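Local coordinates for tautomerase domain-containing protein (Gammaproteobacteria bacterium SG8_31, PDB 7M59) that belongs to the tautomerase enzyme family, whose small beta-alpha-beta subunits assemble here into a hexamer, at residues Asp6-Gln9 with Gly10-Ala13. Numbering follows the deposited sequence.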
ATOM      1  N   ASP A   6       4.889  -1.695   7.617  1.00 16.85           N
ATOM      2  CA  ASP A   6       5.813  -0.569   7.491  1.00 18.03           C
ATOM      3  C   ASP A   6       6.314  -0.227   8.886  1.00 19.34           C
ATOM      4  O   ASP A   6       5.595   0.389   9.687  1.00 19.29           O
ATOM      5  CB  ASP A   6       5.142   0.627   6.832  1.00 18.05           C
ATOM      6  CG  ASP A   6       5.001   0.461   5.335  1.00 18.50           C
ATOM      7  OD1 ASP A   6       5.987   0.732   4.604  1.00 18.07           O
ATOM      8  OD2 ASP A   6       3.901   0.078   4.906  1.00 17.86           O
ATOM      9  N   ILE A   7       7.555  -0.622   9.172  1.00 19.16           N
ATOM     10  CA  ILE A   7       8.137  -0.500  10.503  1.00 19.36           C
ATOM     11  C   ILE A   7       9.370   0.391  10.437  1.00 20.31           C
ATOM     12  O   ILE A   7       9.944   0.632   9.374  1.00 20.42           O
ATOM     13  CB  ILE A   7       8.486  -1.881  11.094  1.00 18.08           C
ATOM     14  CG1 ILE A   7       9.676  -2.499  10.348  1.00 18.75           C
ATOM     15  CG2 ILE A   7       7.270  -2.799  11.038  1.00 20.61           C
ATOM     16  CD1 ILE A   7      10.126  -3.857  10.940  1.00 22.73           C
ATOM     17  N   ARG A   8       9.783   0.890  11.597  1.00 21.54           N
ATOM     18  CA  ARG A   8      10.994   1.698  11.642  1.00 19.30           C
ATOM     19  C   ARG A   8      12.230   0.804  11.585  1.00 19.63           C
ATOM     20  O   ARG A   8      12.242  -0.298  12.137  1.00 23.25           O
ATOM     21  CB  ARG A   8      11.007   2.573  12.897  1.00 21.64           C
ATOM     22  CG  ARG A   8      10.093   3.808  12.787  1.00 21.88           C
ATOM     23  CD  ARG A   8       9.875   4.468  14.152  1.00 25.62           C
ATOM     24  NE  ARG A   8       9.267   3.491  15.042  1.00 25.84           N
ATOM     25  CZ  ARG A   8       9.589   3.294  16.314  1.00 28.48           C
ATOM     26  NH1 ARG A   8      10.519   4.037  16.910  1.00 27.16           N
ATOM     27  NH2 ARG A   8       8.969   2.336  16.989  1.00 26.00           N
ATOM     28  N   GLN A   9      13.263   1.293  10.897  1.00 21.64           N
ATOM     29  CA  GLN A   9      14.520   0.573  10.740  1.00 22.05           C
ATOM     30  C   GLN A   9      15.197   0.369  12.095  1.00 24.08           C
ATOM     31  O   GLN A   9      14.927   1.079  13.064  1.00 25.10           O
ATOM     32  CB  GLN A   9      15.457   1.355   9.814  1.00 23.79           C
ATOM     33  CG  GLN A   9      15.799   2.729  10.378  1.00 25.06           C
ATOM     34  CD  GLN A   9      16.503   3.644   9.387  1.00 28.56           C
ATOM     35  OE1 GLN A   9      16.573   3.356   8.193  1.00 32.47           O
ATOM     36  NE2 GLN A   9      17.026   4.759   9.886  1.00 30.79           N
ATOM     37  N   GLY A  10      16.092  -0.616  12.154  1.00 23.67           N
ATOM     38  CA  GLY A  10      16.919  -0.826  13.336  1.00 26.61           C
ATOM     39  C   GLY A  10      16.725  -2.152  14.037  1.00 30.20           C
ATOM     40  O   GLY A  10      17.486  -2.459  14.971  1.00 27.21           O
ATOM     41  N   ARG A  11      15.739  -2.954  13.644  1.00 26.70           N
ATOM     42  CA  ARG A  11      15.552  -4.267  14.235  1.00 26.29           C
ATOM     43  C   ARG A  11      16.511  -5.278  13.614  1.00 25.86           C
ATOM     44  O   ARG A  11      16.968  -5.130  12.478  1.00 26.93           O
ATOM     45  CB  ARG A  11      14.113  -4.745  14.044  1.00 25.58           C
ATOM     46  CG  ARG A  11      13.140  -4.276  15.110  1.00 25.48           C
ATOM     47  CD  ARG A  11      12.675  -2.852  14.859  1.00 23.25           C
ATOM     48  NE  ARG A  11      11.713  -2.447  15.876  1.00 22.48           N
ATOM     49  CZ  ARG A  11      10.866  -1.435  15.745  1.00 23.38           C
ATOM     50  NH1 ARG A  11      10.849  -0.718  14.626  1.00 24.23           N
ATOM     51  NH2 ARG A  11      10.021  -1.151  16.730  1.00 25.65           N
ATOM     52  N   THR A  12      16.797  -6.335  14.374  1.00 29.59           N
ATOM     53  CA  THR A  12      17.629  -7.415  13.873  1.00 31.06           C
ATOM     54  C   THR A  12      16.842  -8.298  12.913  1.00 30.28           C
ATOM     55  O   THR A  12      15.607  -8.295  12.891  1.00 27.27           O
ATOM     56  CB  THR A  12      18.159  -8.276  15.024  1.00 29.47           C
ATOM     57  OG1 THR A  12      17.081  -9.046  15.574  1.00 29.38           O
ATOM     58  CG2 THR A  12      18.770  -7.407  16.110  1.00 31.00           C
ATOM     59  N   ALA A  13      17.581  -9.080  12.119  1.00 29.22           N
ATOM     60  CA  ALA A  13      16.942 -10.070  11.258  1.00 29.74           C
ATOM     61  C   ALA A  13      16.068 -11.023  12.064  1.00 30.79           C
ATOM     62  O   ALA A  13      15.005 -11.455  11.598  1.00 28.00           O
ATOM     63  CB  ALA A  13      18.000 -10.848  10.474  1.00 31.34           C
TER
HETATM   64  O   HOH W   1       7.935   0.501  14.341  1.00 11.56           O
HETATM   65  O   HOH W   2      13.642  -2.681  11.620  1.00 22.56           O
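Arg11 reaches back along its own chain to Arg8, in the loop that leads from strand 2-8 to helix 13-31, the first link of the tautomerase beta-alpha-beta fold. Its side chain bends about CB-CG (chi2 80°) and then runs on extended, which carries the guanidinium to the end of the strand. There Arg11 NH1 donates to Arg8 O at 2.9 Å. The acceptor lies in the guanidinium plane, while the donor is tilted 30° from the carbonyl plane. Water 2 also donates to Arg8 O and accepts from Arg11 N, so Arg8 O is gripped directly by the side chain of Arg11 and, through the water, by its backbone N. The two guanidinium planes stand nearly perpendicular, 88° apart, with Arg11 NH1 over one face of Arg8. Their like charges come close, Arg8 NH2 to Arg11 NH2 being 3.7 Å. Each has other partners: Arg8 NH1 binds Pro58 O, and Arg11 NE binds Ile31 O of a second subunit, which ties the loop into the assembly. Arg11 also makes a cation-pi contact with Tyr60. Water 1 bridges the two arginines from one side: it accepts from Arg11 NH1 at 3.2 Å and, weakly, from Arg8 N and Arg8 NE.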